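Local coordinates for protein mucus binding proteinn (Lactobacillus reuteri, PDB 4MT5) that probably binds mucin glycoproteins of the gastrointestinal mucus as a cell-wall-anchored surface adhesin, of which this chain is one Mub repeat, at residues Y41-F53 with P64-H76. Residues are numbered along the deposited sequence; the frame is centred on the assembly and turned at random.
Sequences YEGDGYVLVSDGF and PTYEVHFKHGMTH
Val47 and Lys71 pair antiparallel through two backbone hydrogen bonds, Val47 N to Lys71 O at 2.6 Å and Lys71 N to Val47 O at 2.8 Å, and illustrate how an edge strand can be laced to a central one yet change register midway. The change is a classic beta bulge: Val49 and Ser50 both face His69, whose carbonyl O accepts a 2.8 Å bond from Val49 N and a weak one from Ser50 N, while His69 N returns one to Ser50 O. At the two ends, Gly52 N bonds to Glu67 O, and Gly73 N to the carbonyl O of Gly45, the positive-phi residue of the Schellman motif that ends helix 35-42.

The main apolar cluster lies on the helix side; Val47 and Val49 pack instead along the Lys71 chain. Tyr41 CB makes a CH-pi contact with one face of Phe70, 4.3 Å from the Phe70 ring centroid, and Leu48 CD1 lies over the opposite face, offset toward the rim, with Ile38 of the helix also against the ring. Helix packed on a mixed sheet is the ubiquitin-like beta-grasp arrangement, in which strand 65-77 runs between strands 46-51 and 2-10. Near the start of strand 65-77 the ring of Phe53, whose CG lies opposite the backbone N (chi1 -174°), turns its edge to the face of Tyr66, planes at 88°. Tyr46 and His72 lie side by side, their rings oblique at 81°; both His72 nitrogens are hydrogen-bonded, to Asp120 and Asp10.

Ser50 OG approaches the edge of the His69 ring, and a water joins this hydroxyl to Glu67 O. His69 NE2 donates to Glu67 OE1 at 2.8 Å from above the carboxylate plane, and its ND1 is hydrogen-bonded to Asp11 OD1.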
loop_
_atom_site.group_PDB
_atom_site.type_symbol
_atom_site.label_atom_id
_atom_site.label_comp_id
_atom_site.label_asym_id
_atom_site.label_seq_id
_atom_site.Cartn_x
_atom_site.Cartn_y
_atom_site.Cartn_z
ATOM N N TYR A 41 -4.240 9.776 22.518
ATOM C CA TYR A 41 -3.360 8.993 21.658
ATOM C C TYR A 41 -4.094 8.198 20.591
ATOM O O TYR A 41 -3.531 7.912 19.532
ATOM C CB TYR A 41 -2.400 8.122 22.470
ATOM C CG TYR A 41 -1.356 8.970 23.136
ATOM C CD1 TYR A 41 -0.363 9.606 22.385
ATOM C CD2 TYR A 41 -1.390 9.187 24.510
ATOM C CE1 TYR A 41 0.573 10.420 22.989
ATOM C CE2 TYR A 41 -0.456 10.002 25.124
ATOM C CZ TYR A 41 0.521 10.612 24.363
ATOM O OH TYR A 41 1.435 11.412 24.999
ATOM N N GLU A 42 -5.350 7.858 20.861
ATOM C CA GLU A 42 -6.166 7.178 19.861
ATOM C C GLU A 42 -6.468 8.113 18.687
ATOM O O GLU A 42 -6.312 7.724 17.518
ATOM C CB GLU A 42 -7.424 6.596 20.493
ATOM C CG GLU A 42 -7.125 5.349 21.304
ATOM C CD GLU A 42 -8.298 4.890 22.160
ATOM O OE1 GLU A 42 -9.132 5.734 22.564
ATOM O OE2 GLU A 42 -8.385 3.671 22.436
ATOM N N GLY A 43 -6.836 9.356 18.997
ATOM C CA GLY A 43 -6.887 10.417 18.001
ATOM C C GLY A 43 -5.589 10.635 17.214
ATOM O O GLY A 43 -5.600 11.319 16.189
ATOM N N ASP A 44 -4.471 10.067 17.682
ATOM C CA ASP A 44 -3.164 10.205 17.022
ATOM C C ASP A 44 -2.915 9.028 16.084
ATOM O O ASP A 44 -1.899 8.975 15.392
ATOM C CB ASP A 44 -2.008 10.220 18.061
ATOM C CG ASP A 44 -1.774 11.606 18.750
ATOM O OD1 ASP A 44 -2.753 12.281 19.163
ATOM O OD2 ASP A 44 -0.583 11.998 18.906
ATOM N N GLY A 45 -3.814 8.052 16.114
ATOM C CA GLY A 45 -3.627 6.845 15.332
ATOM C C GLY A 45 -3.071 5.651 16.095
ATOM O O GLY A 45 -2.682 4.646 15.497
ATOM N N TYR A 46 -3.041 5.748 17.421
ATOM C CA TYR A 46 -2.497 4.679 18.266
ATOM C C TYR A 46 -3.612 3.714 18.741
ATOM O O TYR A 46 -4.782 4.103 18.855
ATOM C CB TYR A 46 -1.746 5.273 19.482
ATOM C CG TYR A 46 -0.384 5.922 19.227
ATOM C CD1 TYR A 46 0.784 5.173 19.269
ATOM C CD2 TYR A 46 -0.259 7.291 19.027
ATOM C CE1 TYR A 46 2.036 5.755 19.072
ATOM C CE2 TYR A 46 1.001 7.887 18.825
ATOM C CZ TYR A 46 2.136 7.107 18.848
ATOM O OH TYR A 46 3.384 7.665 18.644
ATOM N N VAL A 47 -3.249 2.463 19.022
ATOM C CA VAL A 47 -4.209 1.478 19.520
ATOM C C VAL A 47 -3.827 0.974 20.907
ATOM O O VAL A 47 -2.719 0.486 21.111
ATOM C CB VAL A 47 -4.302 0.271 18.569
ATOM C CG1 VAL A 47 -4.995 -0.916 19.238
ATOM C CG2 VAL A 47 -5.024 0.667 17.329
ATOM N N LEU A 48 -4.756 1.082 21.849
ATOM C CA LEU A 48 -4.573 0.557 23.198
ATOM C C LEU A 48 -4.257 -0.934 23.203
ATOM O O LEU A 48 -4.841 -1.707 22.447
ATOM C CB LEU A 48 -5.825 0.803 24.034
ATOM C CG LEU A 48 -5.664 0.567 25.531
ATOM C CD1 LEU A 48 -4.442 1.299 26.058
ATOM C CD2 LEU A 48 -6.898 1.049 26.259
ATOM N N VAL A 49 -3.333 -1.339 24.063
ATOM C CA VAL A 49 -2.971 -2.738 24.160
ATOM C C VAL A 49 -3.216 -3.233 25.577
ATOM O O VAL A 49 -3.692 -4.348 25.783
ATOM C CB VAL A 49 -1.514 -2.952 23.757
ATOM C CG1 VAL A 49 -1.162 -4.429 23.838
ATOM C CG2 VAL A 49 -1.280 -2.417 22.354
ATOM N N SER A 50 -2.899 -2.394 26.553
ATOM C CA SER A 50 -3.153 -2.727 27.948
ATOM C C SER A 50 -3.106 -1.468 28.777
ATOM O O SER A 50 -2.457 -0.501 28.404
ATOM C CB SER A 50 -2.155 -3.762 28.483
ATOM O OG SER A 50 -0.813 -3.346 28.283
ATOM N N ASP A 51 -3.820 -1.482 29.891
ATOM C CA ASP A 51 -3.857 -0.350 30.791
ATOM C C ASP A 51 -3.718 -0.869 32.224
ATOM O O ASP A 51 -4.679 -1.380 32.809
ATOM C CB ASP A 51 -5.163 0.430 30.601
ATOM C CG ASP A 51 -5.342 1.552 31.626
ATOM O OD1 ASP A 51 -4.347 1.919 32.280
ATOM O OD2 ASP A 51 -6.471 2.078 31.791
ATOM N N GLY A 52 -2.516 -0.724 32.783
ATOM C CA GLY A 52 -2.219 -1.233 34.112
ATOM C C GLY A 52 -2.803 -0.460 35.291
ATOM O O GLY A 52 -2.754 -0.926 36.425
ATOM N N PHE A 53 -3.341 0.723 35.029
ATOM C CA PHE A 53 -3.865 1.570 36.081
ATOM C C PHE A 53 -5.319 1.196 36.279
ATOM O O PHE A 53 -5.963 0.728 35.346
ATOM C CB PHE A 53 -3.758 3.035 35.675
ATOM C CG PHE A 53 -4.138 3.981 36.753
ATOM C CD1 PHE A 53 -3.239 4.296 37.755
ATOM C CD2 PHE A 53 -5.394 4.554 36.780
ATOM C CE1 PHE A 53 -3.592 5.171 38.779
ATOM C CE2 PHE A 53 -5.755 5.431 37.795
ATOM C CZ PHE A 53 -4.855 5.742 38.798
ATOM N N PRO A 64 5.812 3.286 42.719
ATOM C CA PRO A 64 5.312 2.423 41.649
ATOM C C PRO A 64 5.122 3.136 40.323
ATOM O O PRO A 64 4.720 4.295 40.295
ATOM C CB PRO A 64 3.955 1.985 42.180
ATOM C CG PRO A 64 3.522 3.091 43.063
ATOM C CD PRO A 64 4.754 3.672 43.667
ATOM N N THR A 65 5.415 2.426 39.241
ATOM C CA THR A 65 5.003 2.830 37.904
ATOM C C THR A 65 3.900 1.912 37.360
ATOM O O THR A 65 4.021 0.679 37.374
ATOM C CB THR A 65 6.188 2.822 36.926
ATOM O OG1 THR A 65 7.099 3.870 37.283
ATOM C CG2 THR A 65 5.714 3.041 35.496
ATOM N N TYR A 66 2.816 2.520 36.892
ATOM C CA TYR A 66 1.786 1.796 36.168
ATOM C C TYR A 66 1.927 2.103 34.669
ATOM O O TYR A 66 2.216 3.240 34.286
ATOM C CB TYR A 66 0.417 2.208 36.686
ATOM C CG TYR A 66 0.209 1.980 38.165
ATOM C CD1 TYR A 66 -0.330 0.787 38.640
ATOM C CD2 TYR A 66 0.539 2.954 39.094
ATOM C CE1 TYR A 66 -0.538 0.573 40.006
ATOM C CE2 TYR A 66 0.328 2.743 40.462
ATOM C CZ TYR A 66 -0.206 1.557 40.896
ATOM O OH TYR A 66 -0.400 1.349 42.223
ATOM N N GLU A 67 1.756 1.091 33.824
ATOM C CA GLU A 67 2.005 1.255 32.389
ATOM C C GLU A 67 0.738 1.183 31.523
ATOM O O GLU A 67 -0.151 0.363 31.732
ATOM C CB GLU A 67 3.058 0.245 31.894
ATOM C CG GLU A 67 4.496 0.489 32.412
ATOM C CD GLU A 67 5.514 -0.541 31.887
ATOM O OE1 GLU A 67 5.082 -1.662 31.532
ATOM O OE2 GLU A 67 6.736 -0.237 31.823
ATOM N N VAL A 68 0.651 2.069 30.549
ATOM C CA VAL A 68 -0.419 1.992 29.562
ATOM C C VAL A 68 0.248 1.732 28.221
ATOM O O VAL A 68 0.984 2.585 27.735
ATOM C CB VAL A 68 -1.248 3.313 29.496
ATOM C CG1 VAL A 68 -2.332 3.214 28.444
ATOM C CG2 VAL A 68 -1.871 3.635 30.847
ATOM N N HIS A 69 0.035 0.560 27.627
ATOM C CA HIS A 69 0.724 0.252 26.365
ATOM C C HIS A 69 -0.143 0.522 25.111
ATOM O O HIS A 69 -1.349 0.280 25.101
ATOM C CB HIS A 69 1.296 -1.185 26.369
ATOM C CG HIS A 69 2.433 -1.389 27.327
ATOM N ND1 HIS A 69 3.744 -1.094 27.005
ATOM C CD2 HIS A 69 2.458 -1.857 28.600
ATOM C CE1 HIS A 69 4.523 -1.370 28.037
ATOM N NE2 HIS A 69 3.769 -1.831 29.018
ATOM N N PHE A 70 0.481 1.047 24.067
ATOM C CA PHE A 70 -0.196 1.271 22.801
ATOM C C PHE A 70 0.609 0.634 21.704
ATOM O O PHE A 70 1.784 0.341 21.907
ATOM C CB PHE A 70 -0.265 2.751 22.484
ATOM C CG PHE A 70 -1.108 3.539 23.431
ATOM C CD1 PHE A 70 -2.411 3.872 23.103
ATOM C CD2 PHE A 70 -0.597 3.973 24.636
ATOM C CE1 PHE A 70 -3.179 4.618 23.960
ATOM C CE2 PHE A 70 -1.368 4.713 25.492
ATOM C CZ PHE A 70 -2.659 5.034 25.156
ATOM N N LYS A 71 -0.023 0.420 20.549
ATOM C CA LYS A 71 0.694 0.095 19.304
ATOM C C LYS A 71 0.168 0.991 18.199
ATOM O O LYS A 71 -0.892 1.606 18.346
ATOM C CB LYS A 71 0.523 -1.368 18.904
ATOM C CG LYS A 71 -0.926 -1.773 18.675
ATOM C CD LYS A 71 -1.035 -3.208 18.187
ATOM C CE LYS A 71 -2.416 -3.802 18.489
ATOM N NZ LYS A 71 -2.437 -5.242 18.077
ATOM N N HIS A 72 0.907 1.080 17.102
ATOM C CA HIS A 72 0.470 1.886 15.965
ATOM C C HIS A 72 -0.748 1.283 15.280
ATOM O O HIS A 72 -0.838 0.071 15.086
ATOM C CB HIS A 72 1.594 2.045 14.945
ATOM C CG HIS A 72 2.660 3.006 15.365
ATOM N ND1 HIS A 72 3.607 3.497 14.488
ATOM C CD2 HIS A 72 2.929 3.575 16.563
ATOM C CE1 HIS A 72 4.412 4.324 15.130
ATOM N NE2 HIS A 72 4.025 4.387 16.392
ATOM N N GLY A 73 -1.689 2.144 14.914
ATOM C CA GLY A 73 -2.837 1.714 14.146
ATOM C C GLY A 73 -2.427 1.385 12.734
ATOM O O GLY A 73 -1.551 2.027 12.160
ATOM N N MET A 74 -3.052 0.367 12.162
ATOM C CA MET A 74 -2.793 0.031 10.763
ATOM C C MET A 74 -4.058 0.132 9.916
ATOM O O MET A 74 -5.140 -0.328 10.316
ATOM C CB MET A 74 -2.175 -1.365 10.635
ATOM C CG MET A 74 -0.815 -1.522 11.317
ATOM S SD MET A 74 0.510 -0.480 10.654
ATOM C CE MET A 74 1.855 -0.943 11.748
ATOM N N THR A 75 -3.916 0.757 8.754
ATOM C CA THR A 75 -5.007 0.848 7.800
ATOM C C THR A 75 -4.668 0.079 6.540
ATOM O O THR A 75 -3.673 0.365 5.876
ATOM C CB THR A 75 -5.298 2.295 7.407
ATOM O OG1 THR A 75 -5.936 2.971 8.499
ATOM C CG2 THR A 75 -6.217 2.325 6.206
ATOM N N HIS A 76 -5.497 -0.901 6.206
ATOM C CA HIS A 76 -5.266 -1.688 5.000
ATOM C C HIS A 76 -6.090 -1.228 3.788
ATOM O O HIS A 76 -7.316 -1.181 3.823
ATOM C CB HIS A 76 -5.518 -3.162 5.273
ATOM C CG HIS A 76 -5.373 -4.027 4.068
ATOM N ND1 HIS A 76 -6.451 -4.599 3.435
ATOM C CD2 HIS A 76 -4.277 -4.410 3.373
ATOM C CE1 HIS A 76 -6.024 -5.304 2.402
ATOM N NE2 HIS A 76 -4.710 -5.204 2.341
HETATM O O HOH W 1 -0.283 -2.502 30.935
#